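49 protein (Murid herpesvirus 4, PDB 6A4V) probably promotes gammaherpesvirus replication by interacting with the host enzyme poly(ADP-ribose) polymerase 1. Local coordinates at residues B[106-109]-B[113-116]; B[71-76]-B[296-301]; B[168-173]-B[212-217]. All coordinates share one frame; numbering follows the deposited sequence.

Contact 1: B[106-109]-B[113-116]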
loop_
_atom_site.group_PDB
_atom_site.type_symbol
_atom_site.label_atom_id
_atom_site.label_comp_id
_atom_site.label_asym_id
_atom_site.label_seq_id
_atom_site.Cartn_x
_atom_site.Cartn_y
_atom_site.Cartn_z
ATOM N N ARG B 106 9.881 -14.595 -31.084
ATOM C CA ARG B 106 10.448 -15.945 -31.009
ATOM C C ARG B 106 9.607 -16.871 -31.892
ATOM O O ARG B 106 10.038 -17.963 -32.248
ATOM C CB ARG B 106 10.479 -16.460 -29.563
ATOM C CG ARG B 106 11.447 -15.732 -28.636
ATOM C CD ARG B 106 10.953 -15.763 -27.195
ATOM N NE ARG B 106 11.926 -15.243 -26.236
ATOM C CZ ARG B 106 12.268 -15.839 -25.094
ATOM N NH1 ARG B 106 11.553 -16.854 -24.631
ATOM N NH2 ARG B 106 13.325 -15.413 -24.419
ATOM N N LEU B 107 8.399 -16.414 -32.238
ATOM C CA LEU B 107 7.416 -17.235 -32.905
ATOM C C LEU B 107 7.120 -16.713 -34.319
ATOM O O LEU B 107 6.238 -17.267 -34.996
ATOM C CB LEU B 107 6.159 -17.238 -32.034
ATOM C CG LEU B 107 6.159 -18.227 -30.872
ATOM C CD1 LEU B 107 7.540 -18.400 -30.258
ATOM C CD2 LEU B 107 5.156 -17.795 -29.815
ATOM N N SER B 108 7.869 -15.689 -34.769
ATOM C CA SER B 108 7.620 -15.002 -36.057
ATOM C C SER B 108 8.067 -15.900 -37.222
ATOM O O SER B 108 9.136 -15.731 -37.823
ATOM C CB SER B 108 8.262 -13.622 -36.107
ATOM O OG SER B 108 9.679 -13.698 -36.232
ATOM N N THR B 109 7.215 -16.889 -37.496
ATOM C CA THR B 109 7.206 -17.674 -38.714
ATOM C C THR B 109 7.544 -16.768 -39.909
ATOM O O THR B 109 8.611 -16.868 -40.497
ATOM C CB THR B 109 5.828 -18.336 -38.853
ATOM O OG1 THR B 109 4.860 -17.341 -38.508
ATOM C CG2 THR B 109 5.650 -19.540 -37.955
ATOM N N PHE B 113 4.513 -10.849 -40.321
ATOM C CA PHE B 113 4.381 -10.919 -38.841
ATOM C C PHE B 113 5.519 -10.167 -38.154
ATOM O O PHE B 113 5.304 -9.390 -37.219
ATOM C CB PHE B 113 4.395 -12.368 -38.375
ATOM C CG PHE B 113 3.659 -12.652 -37.096
ATOM C CD1 PHE B 113 4.309 -12.576 -35.880
ATOM C CD2 PHE B 113 2.351 -13.104 -37.127
ATOM C CE1 PHE B 113 3.630 -12.854 -34.705
ATOM C CE2 PHE B 113 1.677 -13.411 -35.952
ATOM C CZ PHE B 113 2.315 -13.267 -34.744
ATOM N N GLN B 114 6.738 -10.336 -38.655
ATOM C CA GLN B 114 7.845 -9.644 -38.034
ATOM C C GLN B 114 7.647 -8.137 -38.220
ATOM O O GLN B 114 7.776 -7.392 -37.269
ATOM C CB GLN B 114 9.205 -10.144 -38.536
ATOM C CG GLN B 114 10.417 -9.484 -37.849
ATOM C CD GLN B 114 10.406 -9.555 -36.333
ATOM O OE1 GLN B 114 10.058 -10.578 -35.729
ATOM N NE2 GLN B 114 10.776 -8.452 -35.697
ATOM N N ARG B 115 7.297 -7.691 -39.432
ATOM C CA ARG B 115 7.332 -6.217 -39.787
ATOM C C ARG B 115 6.335 -5.387 -38.948
ATOM O O ARG B 115 6.542 -4.193 -38.710
ATOM C CB ARG B 115 7.088 -6.046 -41.291
ATOM C CG ARG B 115 8.278 -5.464 -42.045
ATOM C CD ARG B 115 8.016 -5.329 -43.543
ATOM N NE ARG B 115 8.212 -6.581 -44.276
ATOM C CZ ARG B 115 7.242 -7.373 -44.752
ATOM N NH1 ARG B 115 5.968 -7.126 -44.498
ATOM N NH2 ARG B 115 7.556 -8.432 -45.480
ATOM N N ILE B 116 5.267 -6.050 -38.508
ATOM C CA ILE B 116 4.175 -5.495 -37.789
ATOM C C ILE B 116 4.617 -5.349 -36.320
ATOM O O ILE B 116 4.638 -4.222 -35.777
ATOM C CB ILE B 116 2.951 -6.414 -37.989
ATOM C CG1 ILE B 116 2.430 -6.448 -39.437
ATOM C CG2 ILE B 116 1.847 -6.045 -37.055
ATOM C CD1 ILE B 116 1.352 -7.535 -39.679
#

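Contact 2: B[71-76]-B[296-301]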
loop_
_atom_site.group_PDB
_atom_site.type_symbol
_atom_site.label_atom_id
_atom_site.label_comp_id
_atom_site.label_asym_id
_atom_site.label_seq_id
_atom_site.Cartn_x
_atom_site.Cartn_y
_atom_site.Cartn_z
ATOM N N VAL B 71 -15.167 2.071 6.075
ATOM C CA VAL B 71 -15.175 1.754 4.679
ATOM C C VAL B 71 -14.625 2.923 3.878
ATOM O O VAL B 71 -13.894 2.668 2.917
ATOM C CB VAL B 71 -16.579 1.465 4.140
ATOM C CG1 VAL B 71 -16.586 1.507 2.631
ATOM C CG2 VAL B 71 -17.077 0.128 4.673
ATOM N N LEU B 72 -15.047 4.162 4.213
ATOM C CA LEU B 72 -14.593 5.267 3.392
ATOM C C LEU B 72 -13.128 5.558 3.640
ATOM O O LEU B 72 -12.440 6.023 2.732
ATOM C CB LEU B 72 -15.423 6.512 3.631
ATOM C CG LEU B 72 -16.789 6.481 2.992
ATOM C CD1 LEU B 72 -17.582 7.646 3.482
ATOM C CD2 LEU B 72 -16.687 6.512 1.491
ATOM N N CYS B 73 -12.647 5.335 4.876
ATOM C CA CYS B 73 -11.209 5.552 5.135
ATOM C C CYS B 73 -10.284 4.621 4.314
ATOM O O CYS B 73 -9.187 5.032 3.748
ATOM C CB CYS B 73 -10.937 5.268 6.603
ATOM S SG CYS B 73 -9.397 6.056 7.036
ATOM N N LYS B 74 -10.606 3.322 4.295
ATOM C CA LYS B 74 -9.840 2.378 3.479
ATOM C C LYS B 74 -9.877 2.864 2.034
ATOM O O LYS B 74 -8.816 3.058 1.371
ATOM C CB LYS B 74 -10.420 0.989 3.631
ATOM C CG LYS B 74 -9.927 0.308 4.907
ATOM C CD LYS B 74 -11.023 -0.394 5.696
ATOM C CE LYS B 74 -10.544 -0.880 7.055
ATOM N NZ LYS B 74 -11.656 -1.061 8.020
ATOM N N ILE B 75 -11.093 3.102 1.559
ATOM C CA ILE B 75 -11.256 3.370 0.144
ATOM C C ILE B 75 -10.434 4.588 -0.220
ATOM O O ILE B 75 -9.628 4.543 -1.114
ATOM C CB ILE B 75 -12.713 3.541 -0.276
ATOM C CG1 ILE B 75 -13.392 2.180 -0.292
ATOM C CG2 ILE B 75 -12.745 4.228 -1.654
ATOM C CD1 ILE B 75 -14.906 2.248 -0.536
ATOM N N CYS B 76 -10.576 5.665 0.527
ATOM C CA CYS B 76 -9.785 6.908 0.186
ATOM C C CYS B 76 -8.264 6.674 0.202
ATOM O O CYS B 76 -7.516 7.192 -0.630
ATOM C CB CYS B 76 -10.153 8.019 1.170
ATOM S SG CYS B 76 -11.823 8.664 0.923
ATOM N N LEU B 296 -0.212 8.179 5.982
ATOM C CA LEU B 296 -0.039 8.161 7.469
ATOM C C LEU B 296 -1.311 8.651 8.156
ATOM O O LEU B 296 -1.763 8.035 9.201
ATOM C CB LEU B 296 1.185 8.996 7.885
ATOM C CG LEU B 296 2.516 8.551 7.304
ATOM C CD1 LEU B 296 3.620 9.493 7.793
ATOM C CD2 LEU B 296 2.834 7.114 7.730
ATOM N N VAL B 297 -1.961 9.682 7.571
ATOM C CA VAL B 297 -3.186 10.248 8.174
ATOM C C VAL B 297 -4.293 9.210 8.158
ATOM O O VAL B 297 -5.053 8.980 9.174
ATOM C CB VAL B 297 -3.620 11.589 7.556
ATOM C CG1 VAL B 297 -4.880 12.102 8.192
ATOM C CG2 VAL B 297 -2.587 12.690 7.618
ATOM N N PHE B 298 -4.515 8.604 7.016
ATOM C CA PHE B 298 -5.558 7.535 6.959
ATOM C C PHE B 298 -5.291 6.484 8.019
ATOM O O PHE B 298 -6.252 6.106 8.725
ATOM C CB PHE B 298 -5.644 6.862 5.597
ATOM C CG PHE B 298 -6.147 7.796 4.541
ATOM C CD1 PHE B 298 -7.495 8.141 4.502
ATOM C CD2 PHE B 298 -5.247 8.484 3.730
ATOM C CE1 PHE B 298 -7.962 9.014 3.532
ATOM C CE2 PHE B 298 -5.713 9.390 2.796
ATOM C CZ PHE B 298 -7.067 9.582 2.654
ATOM N N ASP B 299 -4.014 6.132 8.220
ATOM C CA ASP B 299 -3.697 5.128 9.213
ATOM C C ASP B 299 -4.109 5.598 10.606
ATOM O O ASP B 299 -4.631 4.848 11.408
ATOM C CB ASP B 299 -2.210 4.743 9.201
ATOM C CG ASP B 299 -1.768 3.806 8.069
ATOM O OD1 ASP B 299 -2.542 2.879 7.769
ATOM O OD2 ASP B 299 -0.592 3.976 7.538
ATOM N N GLU B 300 -3.744 6.830 10.961
ATOM C CA GLU B 300 -4.200 7.385 12.276
ATOM C C GLU B 300 -5.725 7.433 12.406
ATOM O O GLU B 300 -6.294 7.058 13.419
ATOM C CB GLU B 300 -3.594 8.759 12.514
ATOM C CG GLU B 300 -3.323 8.944 13.978
ATOM C CD GLU B 300 -2.803 10.312 14.279
ATOM O OE1 GLU B 300 -1.853 10.793 13.491
ATOM O OE2 GLU B 300 -3.386 10.876 15.240
ATOM N N ILE B 301 -6.412 7.848 11.350
ATOM C CA ILE B 301 -7.866 7.879 11.414
ATOM C C ILE B 301 -8.444 6.490 11.694
ATOM O O ILE B 301 -9.351 6.377 12.460
ATOM C CB ILE B 301 -8.438 8.481 10.130
ATOM C CG1 ILE B 301 -8.163 9.970 10.025
ATOM C CG2 ILE B 301 -9.900 8.201 10.008
ATOM C CD1 ILE B 301 -8.340 10.469 8.603
#

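Contact 3: B[168-173]-B[212-217]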
loop_
_atom_site.group_PDB
_atom_site.type_symbol
_atom_site.label_atom_id
_atom_site.label_comp_id
_atom_site.label_asym_id
_atom_site.label_seq_id
_atom_site.Cartn_x
_atom_site.Cartn_y
_atom_site.Cartn_z
ATOM N N PHE B 168 -11.958 -10.878 -31.015
ATOM C CA PHE B 168 -10.669 -11.172 -31.513
ATOM C C PHE B 168 -9.959 -12.188 -30.609
ATOM O O PHE B 168 -8.863 -12.596 -30.931
ATOM C CB PHE B 168 -9.936 -9.849 -31.712
ATOM C CG PHE B 168 -10.521 -8.989 -32.803
ATOM C CD1 PHE B 168 -10.762 -9.520 -34.061
ATOM C CD2 PHE B 168 -10.776 -7.642 -32.609
ATOM C CE1 PHE B 168 -11.259 -8.736 -35.087
ATOM C CE2 PHE B 168 -11.289 -6.855 -33.634
ATOM C CZ PHE B 168 -11.532 -7.405 -34.872
ATOM N N LEU B 169 -10.582 -12.606 -29.500
ATOM C CA LEU B 169 -10.075 -13.763 -28.740
ATOM C C LEU B 169 -10.436 -15.062 -29.466
ATOM O O LEU B 169 -11.601 -15.266 -29.779
ATOM C CB LEU B 169 -10.701 -13.768 -27.343
ATOM C CG LEU B 169 -10.166 -12.724 -26.366
ATOM C CD1 LEU B 169 -11.021 -12.710 -25.113
ATOM C CD2 LEU B 169 -8.693 -12.951 -26.056
ATOM N N THR B 170 -9.460 -15.956 -29.677
ATOM C CA THR B 170 -9.726 -17.226 -30.385
ATOM C C THR B 170 -9.730 -18.413 -29.411
ATOM O O THR B 170 -8.738 -18.678 -28.745
ATOM C CB THR B 170 -8.738 -17.430 -31.538
ATOM O OG1 THR B 170 -7.448 -17.733 -31.011
ATOM C CG2 THR B 170 -8.668 -16.215 -32.440
ATOM N N SER B 171 -10.874 -19.114 -29.374
ATOM C CA SER B 171 -11.100 -20.393 -28.664
ATOM C C SER B 171 -10.665 -20.272 -27.195
ATOM O O SER B 171 -9.523 -20.616 -26.834
ATOM C CB SER B 171 -10.434 -21.571 -29.377
ATOM O OG SER B 171 -9.022 -21.570 -29.215
ATOM N N VAL B 172 -11.585 -19.782 -26.353
ATOM C CA VAL B 172 -11.261 -19.552 -24.954
ATOM C C VAL B 172 -12.394 -20.014 -24.010
ATOM O O VAL B 172 -12.268 -19.837 -22.796
ATOM C CB VAL B 172 -10.888 -18.070 -24.740
ATOM C CG1 VAL B 172 -9.832 -17.601 -25.729
ATOM C CG2 VAL B 172 -12.099 -17.158 -24.807
ATOM N N ASP B 173 -13.462 -20.637 -24.538
ATOM C CA ASP B 173 -14.630 -21.124 -23.744
ATOM C C ASP B 173 -15.533 -19.952 -23.341
ATOM O O ASP B 173 -15.062 -18.838 -23.138
ATOM C CB ASP B 173 -14.251 -21.838 -22.440
ATOM C CG ASP B 173 -13.136 -22.864 -22.547
ATOM O OD1 ASP B 173 -12.744 -23.200 -23.681
ATOM O OD2 ASP B 173 -12.666 -23.313 -21.486
ATOM N N ASP B 212 1.467 -21.121 -27.239
ATOM C CA ASP B 212 1.518 -21.122 -28.704
ATOM C C ASP B 212 1.354 -19.682 -29.227
ATOM O O ASP B 212 1.139 -18.740 -28.461
ATOM C CB ASP B 212 0.486 -22.105 -29.277
ATOM C CG ASP B 212 -0.890 -22.020 -28.644
ATOM O OD1 ASP B 212 -1.280 -20.908 -28.273
ATOM O OD2 ASP B 212 -1.552 -23.067 -28.517
ATOM N N LEU B 213 1.483 -19.524 -30.548
ATOM C CA LEU B 213 1.095 -18.303 -31.264
ATOM C C LEU B 213 -0.314 -17.899 -30.854
ATOM O O LEU B 213 -0.553 -16.758 -30.583
ATOM C CB LEU B 213 1.118 -18.534 -32.778
ATOM C CG LEU B 213 2.472 -18.334 -33.453
ATOM C CD1 LEU B 213 2.524 -19.027 -34.810
ATOM C CD2 LEU B 213 2.779 -16.855 -33.588
ATOM N N SER B 214 -1.226 -18.867 -30.834
ATOM C CA SER B 214 -2.628 -18.580 -30.655
ATOM C C SER B 214 -2.880 -17.842 -29.335
ATOM O O SER B 214 -3.553 -16.819 -29.311
ATOM C CB SER B 214 -3.453 -19.822 -30.729
ATOM O OG SER B 214 -4.809 -19.511 -30.427
ATOM N N THR B 215 -2.350 -18.384 -28.240
ATOM C CA THR B 215 -2.624 -17.866 -26.905
ATOM C C THR B 215 -1.766 -16.609 -26.664
ATOM O O THR B 215 -2.253 -15.613 -26.141
ATOM C CB THR B 215 -2.487 -18.993 -25.874
ATOM O OG1 THR B 215 -1.120 -19.412 -25.872
ATOM C CG2 THR B 215 -3.406 -20.168 -26.165
ATOM N N GLY B 216 -0.515 -16.616 -27.121
ATOM C CA GLY B 216 0.290 -15.379 -27.199
ATOM C C GLY B 216 -0.412 -14.249 -27.970
ATOM O O GLY B 216 -0.008 -13.091 -27.884
ATOM N N LEU B 217 -1.476 -14.546 -28.722
ATOM C CA LEU B 217 -2.233 -13.473 -29.383
ATOM C C LEU B 217 -3.456 -13.099 -28.555
ATOM O O LEU B 217 -3.721 -11.923 -28.399
ATOM C CB LEU B 217 -2.586 -13.873 -30.819
ATOM C CG LEU B 217 -1.383 -13.837 -31.768
ATOM C CD1 LEU B 217 -1.805 -13.949 -33.211
ATOM C CD2 LEU B 217 -0.561 -12.580 -31.590
#

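Contact 1: B[106-109]-B[113-116]
S108 and Q114 meet through their side chains: the serine hydroxyl OG donates to the amide oxygen OE1 of Q114 over 3.2 Å. The approach is a favourable one, lying in the plane of the carbonyl and on a lone pair, with a C=O...donor angle of 140°. Behind the hydroxyl, S108 CB does a second job. It rests 4.1 Å from F113 CD1, approaching the phenylalanine ring obliquely, so one short side chain serves a polar partner and an aromatic one on consecutive residues of the helix.

Q114 reaches the serine with a folded side chain. Its CG stands anti to the backbone N (chi1 -177°), and a bend at chi2 (54°) then brings the amide round to S108. The other end of that amide, NE2, makes a weak hydrogen bond to D118, one turn further along helix 111-126, which helps to fix which way the group is flipped. On the loop side, S108 is the centre of an inverse gamma turn, in which T109 N bonds to L107 O at 2.7 Å. The carbonyl O of E105 is a second, weak acceptor for S108 OG, so two carbonyl oxygens share its single hydrogen. Further out, F113 is buried against L142 and C145 of helix 131-146 and against L213 of helix 213-235.

The contact is thus a local one between the loop joining two successive helices and the first turns of the second. Chemically it pairs one neutral hydrogen bond, rather long but aimed at a lone pair of OE1, with apolar packing at the buried phenylalanine, and no charged pair joins the two segments.

Contact 2: B[71-76]-B[296-301]
Helix 71-76 and helix 296-301 run almost antiparallel, their N-to-C directions 164° apart and their axes 9.8 Å apart at closest approach. The backbones come nearest at C73 and F298, whose CA atoms are 6.3 Å apart. No hydrogen bond crosses between the segments; the join is made by buried apolar and sulfur contacts.

F298 lies against two cysteines one helical turn apart. C73 SG sits at the edge of its ring and in the ring plane, 3.8 Å from F298 CD1, a sulfur-aromatic contact. C76 comes over one face instead: its backbone C is 4.0 Å above the plane, displaced toward the rim, while C76 CB packs 3.4 Å from F298 CE1. With SG anti to the backbone N (chi1 -161°), C73 points its sulfur between F298 and the next turn of the partner helix, where I301 CG2 lies 3.7 Å from that same SG.

Other helices enclose this seam: L285 and L289 of helix 274-289 pack on I301 and F298, and F250 of helix 238-262 touches I301. On helix 295-312, E300 makes a salt bridge with R99 of the second subunit, and D299 one with K196 of that subunit. This is antiparallel helix packing in the interior of an all-helical bundle, with small cysteines on one helix meeting a large aromatic side chain on the other.

Contact 3: B[168-173]-B[212-217]
A small polar contact at the surface links the loop between helices 161-168 and 173-184 to the first turn of helix 213-235. It comes down to one pair of hydroxyls: S214 OG donates a weak hydrogen bond to T170 OG1, 3.2 Å away. Only 76 Å² is buried between the segments, and their nearest CA atoms, those of T170 and S214, stay 7.2 Å apart, so the two side chains span the gap from both sides.

S214 carries OG anti to its own N (chi1 175°), extending the hydroxyl toward the loop. T170 in turn has its CB directed toward the helix, and its first torsion (chi1 72°) makes OG1, not the methyl CG2, the atom that meets S214 OG. The loop has a second grip on the same helix, because T170 N donates to N218 OD1, one turn beyond S214. Within the loop, S171 OG makes a weak bond back to T170 O.

The helical partner is well organised where it begins. D212 is the N-cap, and its OD1 takes two bonds from T215: the backbone N at 2.7 Å, nearly along the C-O axis, and OG1 at 2.8 Å, from above the carboxylate plane. Both donors converge on one oxygen, which limits how the carboxylate can turn. Its negative charge would also suit the positive end of the helix dipole.

Around this pair the segments pack on neighbouring helices. L169 packs on V221 further along helix 213-235, and F168 sits against V140 of helix 131-146 with its ring edge-to-face with W164. S214 itself touches Q146 of helix 131-146, and L217 turns to L143 and Q146, so that helix borders both segment 168-173, through F168, and the start of helix 213-235.

How the contacts relate
Helix 61-85 supplies the first half of contact 2, which closes only at helix 295-312 and so spans most of the chain. Both other contacts fall within that span. Contact 1 closes first, a short local loop joining helices 89-104 and 111-126; contact 3 follows in series, bringing the loop after helix 161-168 to the start of helix 213-235. Contacts 1 and 3 are neighbours, their centres about 16 Å apart, and L213 joins them by packing on L107 and F113. Contact 2 lies on the opposite side of the chain's centre, its centre about 49 Å from that of contact 1 and 42 Å from that of contact 3.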